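Local coordinates for putative major capsid protein (Cafeteriavirus-dependent mavirus, PDB 6G44) that probably builds the outer protein shell of this virophage, assembling as trimers of double jelly-roll subunits, at residues P73-F79 with G263-L269; L98-N104 with V202-V207; D366-F370 with D432-K436. All coordinates share one frame. Numbering follows the deposited sequence.

Contact 1. Residues P73-F79 with G263-L269; sequences PRLRVSF and GFKINML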
loop_
_atom_site.group_PDB
_atom_site.type_symbol
_atom_site.label_atom_id
_atom_site.label_comp_id
_atom_site.label_asym_id
_atom_site.label_seq_id
_atom_site.Cartn_x
_atom_site.Cartn_y
_atom_site.Cartn_z
ATOM N N PRO C 73 -24.038 -11.079 -1.445
ATOM C CA PRO C 73 -25.082 -10.092 -1.481
ATOM C C PRO C 73 -24.820 -8.913 -0.532
ATOM O O PRO C 73 -24.145 -9.066 0.503
ATOM C CB PRO C 73 -26.333 -10.870 -1.043
ATOM C CG PRO C 73 -25.827 -12.021 -0.261
ATOM C CD PRO C 73 -24.512 -12.377 -0.934
ATOM N N ARG C 74 -25.332 -7.759 -0.892
ATOM C CA ARG C 74 -25.106 -6.539 -0.157
ATOM C C ARG C 74 -26.422 -5.951 0.322
ATOM O O ARG C 74 -27.487 -6.235 -0.242
ATOM C CB ARG C 74 -24.371 -5.484 -1.018
ATOM C CG ARG C 74 -23.079 -6.001 -1.638
ATOM C CD ARG C 74 -22.363 -4.949 -2.460
ATOM N NE ARG C 74 -21.671 -3.941 -1.658
ATOM C CZ ARG C 74 -20.445 -4.076 -1.163
ATOM N NH1 ARG C 74 -19.935 -3.078 -0.474
ATOM N NH2 ARG C 74 -19.752 -5.188 -1.331
ATOM N N LEU C 75 -26.344 -5.117 1.330
ATOM C CA LEU C 75 -27.473 -4.338 1.792
ATOM C C LEU C 75 -27.221 -2.864 1.543
ATOM O O LEU C 75 -26.161 -2.331 1.919
ATOM C CB LEU C 75 -27.694 -4.587 3.287
ATOM C CG LEU C 75 -28.023 -6.020 3.678
ATOM C CD1 LEU C 75 -27.971 -6.248 5.184
ATOM C CD2 LEU C 75 -29.402 -6.430 3.150
ATOM N N ARG C 76 -28.193 -2.185 0.929
ATOM C CA ARG C 76 -28.150 -0.753 0.692
ATOM C C ARG C 76 -29.121 -0.118 1.674
ATOM O O ARG C 76 -30.327 -0.401 1.600
ATOM C CB ARG C 76 -28.506 -0.382 -0.758
ATOM C CG ARG C 76 -28.524 1.124 -1.036
ATOM C CD ARG C 76 -29.317 1.416 -2.314
ATOM N NE ARG C 76 -29.248 2.814 -2.738
ATOM C CZ ARG C 76 -30.063 3.803 -2.353
ATOM N NH1 ARG C 76 -31.040 3.611 -1.457
ATOM N NH2 ARG C 76 -29.870 5.026 -2.859
ATOM N N VAL C 77 -28.604 0.698 2.575
ATOM C CA VAL C 77 -29.437 1.421 3.549
ATOM C C VAL C 77 -29.394 2.882 3.248
ATOM O O VAL C 77 -28.353 3.417 2.839
ATOM C CB VAL C 77 -29.065 1.163 5.007
ATOM C CG1 VAL C 77 -29.262 -0.299 5.381
ATOM C CG2 VAL C 77 -27.667 1.667 5.330
ATOM N N SER C 78 -30.532 3.548 3.430
ATOM C CA SER C 78 -30.597 4.980 3.343
ATOM C C SER C 78 -31.433 5.500 4.495
ATOM O O SER C 78 -32.387 4.846 4.911
ATOM C CB SER C 78 -31.135 5.450 2.001
ATOM O OG SER C 78 -32.455 5.061 1.822
ATOM N N PHE C 79 -31.034 6.638 5.036
ATOM C CA PHE C 79 -31.775 7.232 6.139
ATOM C C PHE C 79 -31.329 8.652 6.335
ATOM O O PHE C 79 -30.313 9.093 5.771
ATOM C CB PHE C 79 -31.543 6.436 7.420
ATOM C CG PHE C 79 -30.075 6.302 7.795
ATOM C CD1 PHE C 79 -29.446 7.270 8.570
ATOM C CD2 PHE C 79 -29.323 5.230 7.318
ATOM C CE1 PHE C 79 -28.094 7.152 8.898
ATOM C CE2 PHE C 79 -27.971 5.107 7.636
ATOM C CZ PHE C 79 -27.371 6.074 8.421
ATOM N N GLY C 263 -36.863 8.025 8.070
ATOM C CA GLY C 263 -36.870 7.737 6.657
ATOM C C GLY C 263 -36.044 6.517 6.284
ATOM O O GLY C 263 -35.608 6.413 5.138
ATOM N N PHE C 264 -35.844 5.614 7.227
ATOM C CA PHE C 264 -35.018 4.404 6.975
ATOM C C PHE C 264 -35.586 3.526 5.864
ATOM O O PHE C 264 -36.779 3.211 5.844
ATOM C CB PHE C 264 -34.822 3.613 8.247
ATOM C CG PHE C 264 -33.928 2.426 8.086
ATOM C CD1 PHE C 264 -32.561 2.587 8.192
ATOM C CD2 PHE C 264 -34.431 1.184 7.824
ATOM C CE1 PHE C 264 -31.718 1.489 8.045
ATOM C CE2 PHE C 264 -33.595 0.083 7.674
ATOM C CZ PHE C 264 -32.230 0.253 7.761
ATOM N N LYS C 265 -34.715 3.176 4.908
ATOM C CA LYS C 265 -35.025 2.239 3.851
ATOM C C LYS C 265 -33.866 1.258 3.714
ATOM O O LYS C 265 -32.717 1.605 4.018
ATOM C CB LYS C 265 -35.220 2.958 2.529
ATOM C CG LYS C 265 -36.393 3.931 2.518
ATOM C CD LYS C 265 -37.718 3.205 2.589
ATOM C CE LYS C 265 -38.919 4.147 2.498
ATOM N NZ LYS C 265 -40.175 3.399 2.849
ATOM N N ILE C 266 -34.181 0.045 3.292
ATOM C CA ILE C 266 -33.186 -0.998 3.090
ATOM C C ILE C 266 -33.594 -1.891 1.933
ATOM O O ILE C 266 -34.775 -2.258 1.806
ATOM C CB ILE C 266 -32.927 -1.792 4.383
ATOM C CG1 ILE C 266 -31.733 -2.771 4.225
ATOM C CG2 ILE C 266 -34.184 -2.505 4.860
ATOM C CD1 ILE C 266 -31.349 -3.469 5.505
ATOM N N ASN C 267 -32.634 -2.183 1.051
ATOM C CA ASN C 267 -32.810 -3.148 -0.036
ATOM C C ASN C 267 -31.640 -4.122 -0.028
ATOM O O ASN C 267 -30.555 -3.762 0.422
ATOM C CB ASN C 267 -32.862 -2.417 -1.377
ATOM C CG ASN C 267 -34.084 -1.524 -1.522
ATOM O OD1 ASN C 267 -35.083 -1.703 -0.832
ATOM N ND2 ASN C 267 -34.029 -0.595 -2.456
ATOM N N MET C 268 -31.869 -5.330 -0.525
ATOM C CA MET C 268 -30.804 -6.324 -0.736
ATOM C C MET C 268 -30.470 -6.328 -2.198
ATOM O O MET C 268 -31.360 -6.490 -3.029
ATOM C CB MET C 268 -31.208 -7.702 -0.264
ATOM C CG MET C 268 -30.115 -8.739 -0.486
ATOM S SD MET C 268 -30.346 -10.240 0.478
ATOM C CE MET C 268 -31.832 -10.881 -0.277
ATOM N N LEU C 269 -29.188 -6.122 -2.529
ATOM C CA LEU C 269 -28.721 -6.012 -3.895
ATOM C C LEU C 269 -27.835 -7.192 -4.207
ATOM O O LEU C 269 -26.869 -7.449 -3.457
ATOM C CB LEU C 269 -27.935 -4.730 -4.104
ATOM C CG LEU C 269 -28.714 -3.425 -4.297
ATOM C CD1 LEU C 269 -29.744 -3.123 -3.215
ATOM C CD2 LEU C 269 -27.791 -2.241 -4.449
HETATM O O HOH W 1 -33.993 7.110 3.005
#
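Two strands far apart in sequence pair here as regular antiparallel neighbours, their axes 4.7 Å apart at closest approach and their directions 155° from each other. Hydrogen-bonded pairs Arg74–Leu269, Arg76–Asn267 and Ser78–Lys265 each give two N–H···O bonds. Lys265 N to Ser78 O measures 2.9 Å. Arg74 N to Leu269 O measures 3.0 Å. Between them, CA-H···O contacts such as Val77 CA to Lys265 O (3.3 Å) fill the non-hydrogen-bonded positions.

Leu75, Val77, Ile266 and Met268 share one face of the sheet, where Val77 CG1 lies 3.7 Å from Ile266 CG1. Ser78, Lys265, Arg76 and Leu269 share the other, Arg76 CB resting 3.9 Å from Leu269 CD1. A water joins Ser78 OG to Gly263 O, at 2.8 Å from each.

On its far side, 73-79 pairs with strand 195-205, making it an interior strand; Arg74 reaches Asp203 there in a salt bridge. The apolar face packs against strands 58-66 and 222-235, as in a jelly-roll sandwich.

Contact 2. Residues L98-N104 with V202-V207; sequences LKSFPVN and VDEALV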
loop_
_atom_site.group_PDB
_atom_site.type_symbol
_atom_site.label_atom_id
_atom_site.label_comp_id
_atom_site.label_asym_id
_atom_site.label_seq_id
_atom_site.Cartn_x
_atom_site.Cartn_y
_atom_site.Cartn_z
ATOM N N LEU C 98 -19.543 7.959 9.968
ATOM C CA LEU C 98 -20.100 6.695 10.392
ATOM C C LEU C 98 -19.073 5.830 11.116
ATOM O O LEU C 98 -17.861 5.954 10.866
ATOM C CB LEU C 98 -20.694 5.934 9.198
ATOM C CG LEU C 98 -21.786 6.651 8.413
ATOM C CD1 LEU C 98 -22.208 5.862 7.193
ATOM C CD2 LEU C 98 -23.002 6.966 9.274
ATOM N N LYS C 99 -19.562 4.968 12.003
ATOM C CA LYS C 99 -18.723 3.956 12.650
ATOM C C LYS C 99 -18.272 2.925 11.624
ATOM O O LYS C 99 -18.830 2.860 10.521
ATOM C CB LYS C 99 -19.454 3.328 13.843
ATOM C CG LYS C 99 -19.686 4.341 14.964
ATOM C CD LYS C 99 -20.237 3.694 16.211
ATOM C CE LYS C 99 -20.414 4.700 17.333
ATOM N NZ LYS C 99 -20.869 4.025 18.566
ATOM N N SER C 100 -17.231 2.155 11.959
ATOM C CA SER C 100 -16.706 1.105 11.080
ATOM C C SER C 100 -17.775 0.043 10.787
ATOM O O SER C 100 -18.378 -0.477 11.712
ATOM C CB SER C 100 -15.485 0.456 11.748
ATOM O OG SER C 100 -14.511 1.448 12.082
ATOM N N PHE C 101 -17.975 -0.295 9.527
ATOM C CA PHE C 101 -18.911 -1.372 9.122
ATOM C C PHE C 101 -20.310 -1.134 9.705
ATOM O O PHE C 101 -20.838 -1.975 10.440
ATOM C CB PHE C 101 -18.369 -2.770 9.461
ATOM C CG PHE C 101 -16.950 -2.951 9.003
ATOM C CD1 PHE C 101 -16.712 -3.258 7.694
ATOM C CD2 PHE C 101 -15.881 -2.702 9.849
ATOM C CE1 PHE C 101 -15.433 -3.344 7.204
ATOM C CE2 PHE C 101 -14.577 -2.767 9.359
ATOM C CZ PHE C 101 -14.359 -3.084 8.035
ATOM N N PRO C 102 -20.878 0.025 9.380
ATOM C CA PRO C 102 -22.125 0.421 10.089
ATOM C C PRO C 102 -23.325 -0.463 9.804
ATOM O O PRO C 102 -24.225 -0.551 10.653
ATOM C CB PRO C 102 -22.363 1.846 9.606
ATOM C CG PRO C 102 -21.714 1.884 8.256
ATOM C CD PRO C 102 -20.472 1.041 8.393
ATOM N N VAL C 103 -23.363 -1.110 8.651
ATOM C CA VAL C 103 -24.461 -2.040 8.356
ATOM C C VAL C 103 -24.322 -3.276 9.204
ATOM O O VAL C 103 -25.265 -3.654 9.905
ATOM C CB VAL C 103 -24.589 -2.362 6.865
ATOM C CG1 VAL C 103 -25.581 -3.499 6.596
ATOM C CG2 VAL C 103 -24.950 -1.102 6.099
ATOM N N ASN C 104 -23.173 -3.942 9.180
ATOM C CA ASN C 104 -23.037 -5.172 9.974
ATOM C C ASN C 104 -23.046 -4.907 11.492
ATOM O O ASN C 104 -23.536 -5.754 12.260
ATOM C CB ASN C 104 -21.827 -5.992 9.508
ATOM C CG ASN C 104 -22.083 -6.640 8.178
ATOM O OD1 ASN C 104 -22.763 -7.659 8.106
ATOM N ND2 ASN C 104 -21.516 -6.060 7.095
ATOM N N VAL C 202 -25.552 3.883 2.317
ATOM C CA VAL C 202 -24.406 2.936 2.472
ATOM C C VAL C 202 -24.773 1.606 1.844
ATOM O O VAL C 202 -25.855 1.062 2.149
ATOM C CB VAL C 202 -24.054 2.704 3.953
ATOM C CG1 VAL C 202 -22.983 1.627 4.119
ATOM C CG2 VAL C 202 -23.631 4.016 4.589
ATOM N N ASP C 203 -23.879 1.055 1.016
ATOM C CA ASP C 203 -24.053 -0.249 0.335
ATOM C C ASP C 203 -22.908 -1.137 0.848
ATOM O O ASP C 203 -21.754 -0.941 0.427
ATOM C CB ASP C 203 -23.992 -0.034 -1.192
ATOM C CG ASP C 203 -24.188 -1.295 -2.021
ATOM O OD1 ASP C 203 -23.944 -2.400 -1.520
ATOM O OD2 ASP C 203 -24.572 -1.171 -3.236
ATOM N N GLU C 204 -23.217 -2.090 1.713
ATOM C CA GLU C 204 -22.224 -2.902 2.446
ATOM C C GLU C 204 -22.549 -4.399 2.295
ATOM O O GLU C 204 -23.721 -4.801 2.350
ATOM C CB GLU C 204 -22.251 -2.477 3.922
ATOM C CG GLU C 204 -21.281 -3.199 4.843
ATOM C CD GLU C 204 -21.127 -2.525 6.198
ATOM O OE1 GLU C 204 -21.073 -1.271 6.237
ATOM O OE2 GLU C 204 -21.063 -3.257 7.221
ATOM N N ALA C 205 -21.540 -5.242 2.063
ATOM C CA ALA C 205 -21.733 -6.676 1.988
ATOM C C ALA C 205 -22.257 -7.209 3.319
ATOM O O ALA C 205 -21.749 -6.818 4.386
ATOM C CB ALA C 205 -20.428 -7.367 1.628
ATOM N N LEU C 206 -23.252 -8.096 3.273
ATOM C CA LEU C 206 -23.719 -8.758 4.489
ATOM C C LEU C 206 -22.737 -9.826 4.943
ATOM O O LEU C 206 -22.404 -10.706 4.143
ATOM C CB LEU C 206 -25.073 -9.416 4.223
ATOM C CG LEU C 206 -25.708 -10.178 5.385
ATOM C CD1 LEU C 206 -25.904 -9.336 6.624
ATOM C CD2 LEU C 206 -27.048 -10.761 4.923
ATOM N N VAL C 207 -22.320 -9.776 6.224
ATOM C CA VAL C 207 -21.432 -10.766 6.827
ATOM C C VAL C 207 -22.277 -11.723 7.655
ATOM O O VAL C 207 -22.538 -11.502 8.846
ATOM C CB VAL C 207 -20.359 -10.064 7.681
ATOM C CG1 VAL C 207 -19.443 -11.047 8.385
ATOM C CG2 VAL C 207 -19.565 -9.123 6.783
#
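Glu204 reaches from its strand beneath the start of a short, weakly bonded helix, and its carboxylate lies against Phe101, Pro102, Val103 and Asn104. Glu204 OE2 accepts a hydrogen bond from the backbone N of Asn104 at 3.0 Å, while Glu204 OE1 receives a weak one of 3.3 Å from Val103 N. Glu204 OE2 also sits near the plane of the Phe101 ring, at its edge, and is 3.5 Å from Phe101 CB. The buried carboxylate is thus met by backbone amides of the opening turn, one of them only weakly; Glu204 OE1 is also hydrogen-bonded to Ser143 OG.

Asn104 is the second polar centre. Asn104 ND2 donates to Glu204 OE2 and to Ala205 O, each at 2.8 Å, and Asn104 OD1 accepts from Val207 N at 2.9 Å. The carboxamide bonds Ala205 O and Val207 N, two residues apart, and so bridges the backbone where strand 202-205 runs out.

Apolar groups complete the join around Val202: Val202 CG2 meets Leu98 CD1 at 3.5 Å, and Val202 CG1 meets Val103 CG2 at 3.9 Å. Helices 123-130 and 136-142 supply further cover, touching Phe101, Asn104 and Val207.

The general principle is that a connection between jelly-roll strands can be folded back onto the sheet and fixed there by a few buried polar side chains. Here the helical turn at 102-104 is seated on strand 195-205 of one jelly roll by a carboxylate that receives the amides of its first turn.

Contact 3. Residues D366-F370 with D432-K436; sequences DVGIF and DLGLK. With SO4 (sulfate ion), chain B.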
loop_
_atom_site.group_PDB
_atom_site.type_symbol
_atom_site.label_atom_id
_atom_site.label_comp_id
_atom_site.label_asym_id
_atom_site.label_seq_id
_atom_site.Cartn_x
_atom_site.Cartn_y
_atom_site.Cartn_z
ATOM N N ASP C 366 -2.666 -29.367 30.557
ATOM C CA ASP C 366 -1.544 -28.491 30.235
ATOM C C ASP C 366 -1.895 -27.055 30.636
ATOM O O ASP C 366 -2.781 -26.451 30.032
ATOM C CB ASP C 366 -1.292 -28.585 28.732
ATOM C CG ASP C 366 0.083 -28.165 28.330
ATOM O OD1 ASP C 366 0.715 -27.322 29.005
ATOM O OD2 ASP C 366 0.551 -28.695 27.308
ATOM N N VAL C 367 -1.194 -26.519 31.629
ATOM C CA VAL C 367 -1.554 -25.253 32.275
ATOM C C VAL C 367 -0.489 -24.173 32.087
ATOM O O VAL C 367 0.676 -24.463 31.833
ATOM C CB VAL C 367 -1.817 -25.437 33.786
ATOM C CG1 VAL C 367 -2.911 -26.478 33.997
ATOM C CG2 VAL C 367 -0.553 -25.849 34.533
ATOM N N GLY C 368 -0.924 -22.924 32.206
ATOM C CA GLY C 368 -0.007 -21.775 32.240
ATOM C C GLY C 368 0.642 -21.446 30.907
ATOM O O GLY C 368 1.693 -20.799 30.875
ATOM N N ILE C 369 0.024 -21.866 29.809
ATOM C CA ILE C 369 0.665 -21.678 28.499
ATOM C C ILE C 369 0.613 -20.174 28.170
ATOM O O ILE C 369 -0.424 -19.530 28.355
ATOM C CB ILE C 369 -0.032 -22.476 27.389
ATOM C CG1 ILE C 369 -0.074 -23.976 27.748
ATOM C CG2 ILE C 369 0.679 -22.258 26.044
ATOM C CD1 ILE C 369 -1.209 -24.700 27.059
ATOM N N PHE C 370 1.743 -19.660 27.687
ATOM C CA PHE C 370 1.967 -18.239 27.357
ATOM C C PHE C 370 2.264 -17.350 28.574
ATOM O O PHE C 370 2.396 -16.148 28.410
ATOM C CB PHE C 370 0.835 -17.588 26.531
ATOM C CG PHE C 370 0.550 -18.228 25.193
ATOM C CD1 PHE C 370 1.513 -18.930 24.460
ATOM C CD2 PHE C 370 -0.709 -18.052 24.634
ATOM C CE1 PHE C 370 1.197 -19.469 23.207
ATOM C CE2 PHE C 370 -1.012 -18.596 23.396
ATOM C CZ PHE C 370 -0.054 -19.280 22.685
ATOM N N ASP C 432 -0.139 -22.731 17.956
ATOM C CA ASP C 432 0.673 -21.741 18.693
ATOM C C ASP C 432 0.987 -22.157 20.117
ATOM O O ASP C 432 1.902 -21.605 20.732
ATOM C CB ASP C 432 0.011 -20.365 18.701
ATOM C CG ASP C 432 -0.118 -19.768 17.325
ATOM O OD1 ASP C 432 0.811 -19.953 16.491
ATOM O OD2 ASP C 432 -1.162 -19.126 17.054
ATOM N N LEU C 433 0.218 -23.081 20.665
ATOM C CA LEU C 433 0.327 -23.477 22.086
ATOM C C LEU C 433 1.464 -24.449 22.380
ATOM O O LEU C 433 1.806 -24.612 23.549
ATOM C CB LEU C 433 -0.995 -24.118 22.542
ATOM C CG LEU C 433 -2.245 -23.219 22.479
ATOM C CD1 LEU C 433 -3.490 -24.067 22.680
ATOM C CD2 LEU C 433 -2.209 -22.107 23.511
ATOM N N GLY C 434 2.037 -25.092 21.358
ATOM C CA GLY C 434 3.132 -26.026 21.566
ATOM C C GLY C 434 2.775 -27.153 22.504
ATOM O O GLY C 434 3.597 -27.563 23.331
ATOM N N LEU C 435 1.570 -27.704 22.353
ATOM C CA LEU C 435 1.066 -28.683 23.312
ATOM C C LEU C 435 1.837 -29.977 23.207
ATOM O O LEU C 435 2.178 -30.437 22.110
ATOM C CB LEU C 435 -0.423 -28.970 23.087
ATOM C CG LEU C 435 -1.406 -27.804 23.272
ATOM C CD1 LEU C 435 -2.794 -28.169 22.785
ATOM C CD2 LEU C 435 -1.493 -27.368 24.723
ATOM N N LYS C 436 2.104 -30.573 24.361
ATOM C CA LYS C 436 2.721 -31.889 24.341
ATOM C C LYS C 436 1.769 -32.936 23.742
ATOM O O LYS C 436 2.236 -33.907 23.126
ATOM C CB LYS C 436 3.287 -32.294 25.709
ATOM C CG LYS C 436 2.305 -32.423 26.854
ATOM C CD LYS C 436 2.994 -32.967 28.119
ATOM C CE LYS C 436 3.383 -34.432 27.974
ATOM N NZ LYS C 436 3.766 -35.065 29.266
HETATM S S SO4 B . 5.253 -20.456 28.357
HETATM O O1 SO4 B . 5.021 -20.735 29.805
HETATM O O2 SO4 B . 5.133 -18.996 28.181
HETATM O O3 SO4 B . 4.207 -21.186 27.574
HETATM O O4 SO4 B . 6.613 -20.913 27.998
HETATM O O HOH W 2 2.876 -28.197 26.635
#
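This is an apolar side-chain contact between an edge and a loop: the short strand 366-369, outermost within this chain in a four-stranded antiparallel sheet, is met by the segment 432-436 of the connection between strands 425-428 and 448-457. The two pieces run roughly antiparallel, their end-to-end directions 149° apart, yet they are too far apart for backbone pairing, with Ile369 CA and Leu433 CA 6.7 Å from each other.

Side chains span that gap. Ile369 reaches both leucines, its CD1 lying 3.6 Å from Leu435 CD2 and its CG2 3.8 Å from Leu433 CD2. Phe370 extends the patch: its CZ is 3.6 Å from Leu433 CD2, and the edge of its ring points at the backbone of Asp432, with CE1 3.3 Å from Asp432 O. At the more open end, Asp366 OD2 makes a short 2.5 Å contact with a water, probably a hydrogen bond from the water, which in turn receives a weak one of 3.4 Å from Lys436 N. The carboxylate of Asp432 is directed elsewhere, bonded to Arg429 N and Asn385.

A sulfate, probably from the crystallisation liquor, accepts Phe370 N at its O3 (2.9 Å), and is held as well by Glu372 N and by Thr41 N of the third subunit. Tyr39 and Ser40 of that subunit pack on Phe370 and Ile369, so the contact borders a subunit interface of the trimer.

Gly368, with its positive phi, and Ile369 both face Ile361 of the adjacent strand, forming a classic G1 beta bulge at this margin of a jelly-roll sheet.

Overall arrangement
From the N terminus, contact 1 opens first, at 73-79, and contact 2 soon after, at 98-104. Contact 2 closes at 202-207, well before contact 1 does at 263-269, so the shorter loop is nested within the longer. The two meet in space, since strands 74-84 and 195-205 are neighbours in one sheet. Together they bind three strands and a helical connection of one jelly roll. Contact 3 follows in series, closing a loop of 61 residues and tying the edge strand 366-369 to the connection between strands 425-428 and 448-457 in the second jelly roll. Its centre lies about 46 Å from that of contact 1, across the centre of the chain.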